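PDB 1WOH: agmatinase from Deinococcus radiodurans, which probably hydrolyses agmatine to putrescine and urea, as a manganese-dependent member of the arginase (ureohydrolase) family. Local coordinates for residues D39-F44 with G118-V123; S122-L127 with G269-E274; D147-R152 with N159-R164. All blocks are in the same frame, centred on the assembly; numbering follows the deposited sequence.

Contact 1: D39-F44 with G118-V123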
loop_
_atom_site.group_PDB
_atom_site.type_symbol
_atom_site.label_atom_id
_atom_site.label_comp_id
_atom_site.label_asym_id
_atom_site.label_seq_id
_atom_site.Cartn_x
_atom_site.Cartn_y
_atom_site.Cartn_z
ATOM N N ASP A 39 18.894 11.966 -2.263
ATOM C CA ASP A 39 18.966 10.622 -1.702
ATOM C C ASP A 39 19.753 9.626 -2.551
ATOM O O ASP A 39 19.683 8.416 -2.313
ATOM C CB ASP A 39 17.554 10.061 -1.412
ATOM C CG ASP A 39 16.740 9.776 -2.674
ATOM O OD1 ASP A 39 17.285 9.846 -3.798
ATOM O OD2 ASP A 39 15.533 9.463 -2.533
ATOM N N ILE A 40 20.544 10.115 -3.505
ATOM C CA ILE A 40 21.293 9.191 -4.350
ATOM C C ILE A 40 22.571 8.616 -3.735
ATOM O O ILE A 40 23.258 7.803 -4.368
ATOM C CB ILE A 40 21.632 9.830 -5.717
ATOM C CG1 ILE A 40 22.410 11.133 -5.517
ATOM C CG2 ILE A 40 20.349 10.089 -6.495
ATOM C CD1 ILE A 40 22.912 11.731 -6.820
ATOM N N ALA A 41 22.888 9.009 -2.504
ATOM C CA ALA A 41 24.088 8.502 -1.851
ATOM C C ALA A 41 23.825 7.341 -0.892
ATOM O O ALA A 41 24.765 6.743 -0.373
ATOM C CB ALA A 41 24.809 9.643 -1.110
ATOM N N LEU A 42 22.560 7.008 -0.644
ATOM C CA LEU A 42 22.292 5.899 0.263
ATOM C C LEU A 42 22.544 4.563 -0.443
ATOM O O LEU A 42 22.499 4.470 -1.671
ATOM C CB LEU A 42 20.862 5.986 0.809
ATOM C CG LEU A 42 19.718 6.097 -0.190
ATOM C CD1 LEU A 42 19.304 4.707 -0.658
ATOM C CD2 LEU A 42 18.545 6.788 0.480
ATOM N N GLY A 43 22.819 3.524 0.331
ATOM C CA GLY A 43 23.110 2.241 -0.281
ATOM C C GLY A 43 21.992 1.228 -0.394
ATOM O O GLY A 43 22.192 0.172 -0.990
ATOM N N PHE A 44 20.814 1.528 0.141
ATOM C CA PHE A 44 19.735 0.553 0.086
ATOM C C PHE A 44 18.426 1.040 -0.566
ATOM O O PHE A 44 18.290 1.028 -1.795
ATOM C CB PHE A 44 19.488 0.036 1.518
ATOM C CG PHE A 44 18.594 -1.178 1.608
ATOM C CD1 PHE A 44 17.978 -1.495 2.818
ATOM C CD2 PHE A 44 18.361 -1.996 0.506
ATOM C CE1 PHE A 44 17.141 -2.602 2.929
ATOM C CE2 PHE A 44 17.521 -3.110 0.606
ATOM C CZ PHE A 44 16.908 -3.411 1.822
ATOM N N GLY A 118 16.620 16.694 5.352
ATOM C CA GLY A 118 17.186 15.809 4.345
ATOM C C GLY A 118 16.068 14.987 3.720
ATOM O O GLY A 118 14.919 15.131 4.136
ATOM N N GLY A 119 16.370 14.117 2.750
ATOM C CA GLY A 119 17.725 13.906 2.266
ATOM C C GLY A 119 18.429 12.774 2.994
ATOM O O GLY A 119 18.183 12.574 4.182
ATOM N N ASP A 120 19.288 12.023 2.301
ATOM C CA ASP A 120 20.000 10.945 2.973
ATOM C C ASP A 120 21.055 11.595 3.852
ATOM O O ASP A 120 21.297 12.792 3.745
ATOM C CB ASP A 120 20.619 9.941 1.976
ATOM C CG ASP A 120 21.728 10.537 1.125
ATOM O OD1 ASP A 120 22.672 11.141 1.685
ATOM O OD2 ASP A 120 21.656 10.374 -0.115
ATOM N N HIS A 121 21.682 10.823 4.726
ATOM C CA HIS A 121 22.649 11.415 5.643
ATOM C C HIS A 121 23.871 12.092 5.028
ATOM O O HIS A 121 24.523 12.918 5.678
ATOM C CB HIS A 121 23.099 10.384 6.680
ATOM C CG HIS A 121 23.363 10.982 8.027
ATOM N ND1 HIS A 121 23.286 10.258 9.197
ATOM C CD2 HIS A 121 23.651 12.255 8.389
ATOM C CE1 HIS A 121 23.509 11.062 10.223
ATOM N NE2 HIS A 121 23.732 12.279 9.761
ATOM N N SER A 122 24.182 11.772 3.779
ATOM C CA SER A 122 25.342 12.386 3.154
ATOM C C SER A 122 25.214 13.908 3.097
ATOM O O SER A 122 26.220 14.608 2.988
ATOM C CB SER A 122 25.551 11.840 1.738
ATOM O OG SER A 122 24.769 12.549 0.790
ATOM N N VAL A 123 23.990 14.427 3.183
ATOM C CA VAL A 123 23.807 15.875 3.123
ATOM C C VAL A 123 24.408 16.610 4.329
ATOM O O VAL A 123 24.667 17.816 4.253
ATOM C CB VAL A 123 22.309 16.261 2.987
ATOM C CG1 VAL A 123 21.709 15.592 1.753
ATOM C CG2 VAL A 123 21.548 15.880 4.247
#
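Asp-120 reaches across to the turn at Ala-41 and takes its backbone N-H on one carboxylate oxygen, with Ala-41 N 3.0 Å from Asp-120 OD2. The donor comes from the syn side but lies 32° out of the carboxylate plane, and the N-H...O angle is 145°. The same oxygen sits against Asp-39 CA at 3.1 Å, at the start of the type I turn that runs from Asp-39 to Leu-42. Ala-41 CB lies beside the carboxylate, 3.4 Å from Asp-120 OD2, and also meets Ser-122 OG at 3.5 Å, while Leu-42 CD2 packs on Asp-120 CB.

The second oxygen is held within its own segment. Ser-122 OG donates to the syn lone pair of Asp-120 OD1 at 2.7 Å, and Ser-122 N donates to Asp-120 OD1 as well, at 2.7 Å, closing an Asx turn. With CG set between the backbone N and carbonyl carbon (chi1 66°), the carboxylate can serve both segments, and three donors fix its rotation. An alanine here would probably leave the N-H of Ala-41 and both donors of Ser-122 without their acceptor and free the two loops to shift against each other.

Further out, Asp-39 turns its carboxylate to Arg-49 and Gly-47, and Leu-91 of a second subunit packs on Ala-41. His-121, a residue of the manganese site (no metal is bound in this model), follows directly after Asp-120.

The contact is buried and joins the loop between strand 31-36 and helix 51-59 to the one between strand 114-118 and helix 124-128, two neighbouring strands of the parallel sheet.

Contact 2: S122-L127 with G269-E274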
loop_
_atom_site.group_PDB
_atom_site.type_symbol
_atom_site.label_atom_id
_atom_site.label_comp_id
_atom_site.label_asym_id
_atom_site.label_seq_id
_atom_site.Cartn_x
_atom_site.Cartn_y
_atom_site.Cartn_z
ATOM N N SER A 122 24.182 11.772 3.779
ATOM C CA SER A 122 25.342 12.386 3.154
ATOM C C SER A 122 25.214 13.908 3.097
ATOM O O SER A 122 26.220 14.608 2.988
ATOM C CB SER A 122 25.551 11.840 1.738
ATOM O OG SER A 122 24.769 12.549 0.790
ATOM N N VAL A 123 23.990 14.427 3.183
ATOM C CA VAL A 123 23.807 15.875 3.123
ATOM C C VAL A 123 24.408 16.610 4.329
ATOM O O VAL A 123 24.667 17.816 4.253
ATOM C CB VAL A 123 22.309 16.261 2.987
ATOM C CG1 VAL A 123 21.709 15.592 1.753
ATOM C CG2 VAL A 123 21.548 15.880 4.247
ATOM N N SER A 124 24.632 15.898 5.431
ATOM C CA SER A 124 25.202 16.520 6.629
ATOM C C SER A 124 26.593 17.088 6.359
ATOM O O SER A 124 26.999 18.062 6.988
ATOM C CB SER A 124 25.292 15.518 7.782
ATOM O OG SER A 124 24.009 15.072 8.177
ATOM N N TYR A 125 27.321 16.484 5.426
ATOM C CA TYR A 125 28.658 16.970 5.107
ATOM C C TYR A 125 28.618 18.386 4.521
ATOM O O TYR A 125 29.183 19.311 5.106
ATOM C CB TYR A 125 29.374 15.993 4.162
ATOM C CG TYR A 125 30.586 16.578 3.462
ATOM C CD1 TYR A 125 31.520 17.345 4.162
ATOM C CD2 TYR A 125 30.793 16.368 2.097
ATOM C CE1 TYR A 125 32.634 17.895 3.517
ATOM C CE2 TYR A 125 31.908 16.913 1.439
ATOM C CZ TYR A 125 32.819 17.675 2.156
ATOM O OH TYR A 125 33.907 18.234 1.517
ATOM N N PRO A 126 27.946 18.584 3.371
ATOM C CA PRO A 126 27.910 19.940 2.814
ATOM C C PRO A 126 27.210 20.958 3.710
ATOM O O PRO A 126 27.534 22.145 3.684
ATOM C CB PRO A 126 27.224 19.749 1.458
ATOM C CG PRO A 126 26.394 18.516 1.647
ATOM C CD PRO A 126 27.304 17.621 2.456
ATOM N N LEU A 127 26.251 20.491 4.507
ATOM C CA LEU A 127 25.543 21.365 5.438
ATOM C C LEU A 127 26.557 21.884 6.462
ATOM O O LEU A 127 26.647 23.088 6.722
ATOM C CB LEU A 127 24.450 20.573 6.167
ATOM C CG LEU A 127 22.961 20.802 5.906
ATOM C CD1 LEU A 127 22.721 21.474 4.579
ATOM C CD2 LEU A 127 22.244 19.455 5.997
ATOM N N GLY A 269 22.383 24.817 14.921
ATOM C CA GLY A 269 21.636 24.276 13.804
ATOM C C GLY A 269 21.203 22.847 14.054
ATOM O O GLY A 269 21.621 22.216 15.026
ATOM N N LEU A 270 20.357 22.335 13.170
ATOM C CA LEU A 270 19.864 20.969 13.290
ATOM C C LEU A 270 19.481 20.409 11.934
ATOM O O LEU A 270 18.928 21.128 11.100
ATOM C CB LEU A 270 18.634 20.937 14.209
ATOM C CG LEU A 270 17.822 19.634 14.272
ATOM C CD1 LEU A 270 17.109 19.527 15.607
ATOM C CD2 LEU A 270 16.823 19.587 13.114
ATOM N N ASP A 271 19.803 19.139 11.696
ATOM C CA ASP A 271 19.376 18.512 10.457
ATOM C C ASP A 271 18.569 17.278 10.820
ATOM O O ASP A 271 18.773 16.672 11.875
ATOM C CB ASP A 271 20.547 18.201 9.481
ATOM C CG ASP A 271 21.486 17.087 9.950
ATOM O OD1 ASP A 271 21.043 16.100 10.573
ATOM O OD2 ASP A 271 22.698 17.188 9.639
ATOM N N LEU A 272 17.599 16.957 9.975
ATOM C CA LEU A 272 16.714 15.812 10.175
ATOM C C LEU A 272 16.869 15.030 8.885
ATOM O O LEU A 272 16.399 15.471 7.831
ATOM C CB LEU A 272 15.274 16.310 10.351
ATOM C CG LEU A 272 14.191 15.324 10.819
ATOM C CD1 LEU A 272 13.930 14.276 9.748
ATOM C CD2 LEU A 272 14.632 14.663 12.111
ATOM N N VAL A 273 17.529 13.878 8.969
ATOM C CA VAL A 273 17.817 13.082 7.778
ATOM C C VAL A 273 17.358 11.623 7.758
ATOM O O VAL A 273 16.975 11.055 8.778
ATOM C CB VAL A 273 19.346 13.085 7.495
ATOM C CG1 VAL A 273 19.858 14.515 7.371
ATOM C CG2 VAL A 273 20.090 12.367 8.615
ATOM N N GLU A 274 17.401 11.047 6.557
ATOM C CA GLU A 274 17.060 9.647 6.298
ATOM C C GLU A 274 15.595 9.228 6.434
ATOM O O GLU A 274 15.283 8.042 6.476
ATOM C CB GLU A 274 17.948 8.745 7.162
ATOM C CG GLU A 274 19.443 8.794 6.803
ATOM C CD GLU A 274 19.805 7.981 5.563
ATOM O OE1 GLU A 274 19.058 7.042 5.225
ATOM O OE2 GLU A 274 20.855 8.268 4.936
#
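Ser-124 and Asp-271 point their polar ends at each other: Ser-124 OG lies 2.9 Å from Asp-271 OD2, a hydrogen bond that is less sure because this hydroxyl is modelled too close to a neighbouring atom. CB of the same serine lies 3.6 Å from Asp-271 OD2. The carboxylate thus meets helix 124-128 through one oxygen, and Asp-271 CB faces the helix as well.

That carboxylate is buried and has further partners on the neighbouring strand. Tyr-225 OH bonds to Asp-271 OD2, and Ser-227 OG bonds to Asp-271 OD1. Ser-227 also bonds to the manganese-site residue His-121, so Ser-227 links Asp-271 to that histidine, and Asp-271 stands behind the second shell of the metal site.

Two apolar contacts flank the polar pair. On one flank Val-123 and Val-273 run past each other in opposite directions, and Val-123 CG2 touches Val-273 CG1 at 3.8 Å. The torsion of Val-273, with CG1 anti to its carbonyl carbon (chi1 -56°), is what brings that methyl group to Val-123. On the other flank Leu-127 crosses Asp-271 obliquely and lays CD2 against Asp-271 CB, 4.1 Å away, meeting the aliphatic base of the residue rather than its charge.

All five touching residues are buried, and the result is a short helix laid on a central strand of an alpha/beta fold. Strand 266-273 runs between strands 114-118 and 223-229 in the parallel sheet; helix 124-128 covers one face of it, flanked by helix 93-108 through Leu-127, and Leu-272 packs against helix 284-302.

Contact 3: D147-R152 with N159-R164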
loop_
_atom_site.group_PDB
_atom_site.type_symbol
_atom_site.label_atom_id
_atom_site.label_comp_id
_atom_site.label_asym_id
_atom_site.label_seq_id
_atom_site.Cartn_x
_atom_site.Cartn_y
_atom_site.Cartn_z
ATOM N N ASP A 147 28.502 6.333 10.739
ATOM C CA ASP A 147 28.664 7.193 9.564
ATOM C C ASP A 147 29.942 8.047 9.581
ATOM O O ASP A 147 29.924 9.249 9.280
ATOM C CB ASP A 147 27.422 8.078 9.389
ATOM C CG ASP A 147 26.170 7.264 9.081
ATOM O OD1 ASP A 147 26.307 6.133 8.568
ATOM O OD2 ASP A 147 25.047 7.749 9.338
ATOM N N PHE A 148 31.049 7.396 9.922
ATOM C CA PHE A 148 32.363 8.030 9.976
ATOM C C PHE A 148 33.319 7.222 9.086
ATOM O O PHE A 148 34.530 7.194 9.309
ATOM C CB PHE A 148 32.891 8.033 11.415
ATOM C CG PHE A 148 34.009 9.012 11.652
ATOM C CD1 PHE A 148 33.784 10.377 11.528
ATOM C CD2 PHE A 148 35.285 8.569 12.005
ATOM C CE1 PHE A 148 34.811 11.298 11.750
ATOM C CE2 PHE A 148 36.318 9.481 12.227
ATOM C CZ PHE A 148 36.074 10.848 12.098
ATOM N N THR A 149 32.764 6.568 8.073
ATOM C CA THR A 149 33.564 5.748 7.165
ATOM C C THR A 149 34.317 6.586 6.129
ATOM O O THR A 149 33.814 7.597 5.655
ATOM C CB THR A 149 32.653 4.715 6.462
ATOM O OG1 THR A 149 32.242 3.732 7.422
ATOM C CG2 THR A 149 33.374 4.033 5.301
ATOM N N ASP A 150 35.537 6.174 5.797
ATOM C CA ASP A 150 36.324 6.899 4.801
ATOM C C ASP A 150 35.760 6.600 3.407
ATOM O O ASP A 150 35.216 7.487 2.747
ATOM C CB ASP A 150 37.801 6.486 4.883
ATOM C CG ASP A 150 38.670 7.224 3.878
ATOM O OD1 ASP A 150 38.137 8.100 3.160
ATOM O OD2 ASP A 150 39.886 6.927 3.807
ATOM N N THR A 151 35.896 5.352 2.962
ATOM C CA THR A 151 35.376 4.939 1.660
ATOM C C THR A 151 34.471 3.717 1.790
ATOM O O THR A 151 34.727 2.816 2.594
ATOM C CB THR A 151 36.513 4.591 0.666
ATOM O OG1 THR A 151 37.244 5.777 0.335
ATOM C CG2 THR A 151 35.945 3.997 -0.604
ATOM N N ARG A 152 33.409 3.703 0.992
ATOM C CA ARG A 152 32.444 2.607 0.971
ATOM C C ARG A 152 31.949 2.492 -0.468
ATOM O O ARG A 152 31.649 3.495 -1.107
ATOM C CB ARG A 152 31.255 2.919 1.890
ATOM C CG ARG A 152 30.355 1.723 2.202
ATOM C CD ARG A 152 28.932 2.170 2.522
ATOM N NE ARG A 152 28.241 2.632 1.315
ATOM C CZ ARG A 152 27.064 3.251 1.298
ATOM N NH1 ARG A 152 26.537 3.622 0.138
ATOM N NH2 ARG A 152 26.416 3.512 2.431
ATOM N N ASN A 159 26.515 7.964 2.191
ATOM C CA ASN A 159 25.933 8.394 3.453
ATOM C C ASN A 159 26.635 7.753 4.650
ATOM O O ASN A 159 26.238 7.961 5.798
ATOM C CB ASN A 159 24.420 8.113 3.489
ATOM C CG ASN A 159 24.073 6.639 3.347
ATOM O OD1 ASN A 159 24.877 5.858 2.833
ATOM N ND2 ASN A 159 22.893 6.247 3.808
ATOM N N SER A 160 27.419 6.920 4.442
ATOM C CA SER A 160 28.155 6.303 5.545
ATOM C C SER A 160 29.413 7.119 5.884
ATOM O O SER A 160 30.131 6.790 6.834
ATOM C CB SER A 160 28.577 4.875 5.177
ATOM O OG SER A 160 27.452 4.052 4.935
ATOM N N SER A 161 29.662 8.186 5.126
ATOM C CA SER A 161 30.857 9.017 5.318
ATOM C C SER A 161 30.686 10.514 5.625
ATOM O O SER A 161 31.686 11.226 5.721
ATOM C CB SER A 161 31.743 8.936 4.069
ATOM O OG SER A 161 32.064 7.605 3.719
ATOM N N PRO A 162 29.452 11.009 5.816
ATOM C CA PRO A 162 29.351 12.450 6.077
ATOM C C PRO A 162 30.190 13.088 7.178
ATOM O O PRO A 162 30.752 14.169 6.977
ATOM C CB PRO A 162 27.853 12.660 6.282
ATOM C CG PRO A 162 27.415 11.377 6.885
ATOM C CD PRO A 162 28.153 10.350 6.045
ATOM N N PHE A 163 30.280 12.447 8.338
ATOM C CA PHE A 163 31.054 13.039 9.420
ATOM C C PHE A 163 32.556 12.913 9.239
ATOM O O PHE A 163 33.322 13.687 9.810
ATOM C CB PHE A 163 30.597 12.462 10.761
ATOM C CG PHE A 163 29.176 12.805 11.085
ATOM C CD1 PHE A 163 28.186 11.828 11.065
ATOM C CD2 PHE A 163 28.815 14.123 11.339
ATOM C CE1 PHE A 163 26.844 12.165 11.292
ATOM C CE2 PHE A 163 27.480 14.473 11.567
ATOM C CZ PHE A 163 26.494 13.490 11.542
ATOM N N ARG A 164 32.975 11.950 8.426
ATOM C CA ARG A 164 34.393 11.760 8.149
ATOM C C ARG A 164 34.797 12.885 7.196
ATOM O O ARG A 164 35.838 13.525 7.377
ATOM C CB ARG A 164 34.621 10.389 7.498
ATOM C CG ARG A 164 36.086 9.970 7.402
ATOM C CD ARG A 164 36.722 9.833 8.783
ATOM N NE ARG A 164 38.072 9.277 8.705
ATOM C CZ ARG A 164 38.358 7.977 8.711
ATOM N NH1 ARG A 164 37.391 7.067 8.803
ATOM N NH2 ARG A 164 39.618 7.582 8.601
#
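The backbones of Thr-149 and Ser-160 are tied by one bond, Thr-149 N to Ser-160 O at 2.9 Å, and a weak one from Phe-163 N goes to O of Asp-147, the manganese-site residue at the head of segment 147-152. Arg-164 is bent at chi2 (62°) and lies across Phe-148 at about a right angle: its CD sits over the ring centre, 3.5 Å from the centroid, a CH-pi contact. Its guanidinium, 20° from the ring plane, donates in its own plane from Arg-164 NH1 to Phe-148 O at 2.9 Å, and Glu-189 takes the same nitrogen in a salt bridge. Ser-161 precedes the helix, but its OG makes no capping bond and instead donates to Thr-149 O at 2.6 Å from above the carbonyl plane. At the far end one nitrogen makes two bonds, Arg-152 NH2 to Asn-159 OD1 and to Ser-160 OG, each 2.8 Å, while Arg-152 NH1 bonds to Ser-90 of a second subunit.

The contact folds the loop after strand 137-142 onto the start of helix 162-169; Phe-148 and Arg-164 also pack on helix 188-196, and Phe-163 reaches strands 137-142 and 223-229.

From the N terminus, the chain leaves strand 31-36 and contact 1 closes the first long loop, bringing 39-44 onto 118-123 after strand 114-118. Contact 2 starts where contact 1 ends, sharing Ser-122 and Val-123, and closes a larger loop to strand 266-273. Contact 3 nests inside that loop and closes a short loop before helix 162-169. The three meet around the manganese site: Glu-274 of contact 2 bonds to the backbone N of His-121 in contact 1 and to Asn-159 in contact 3, and His-121 packs on Phe-163. Contact 1 joins the loops after strands 31-36 and 114-118, contact 2 sets helix 124-128 on strand 266-273, and contact 3 folds the loop after 137-142 onto helix 162-169.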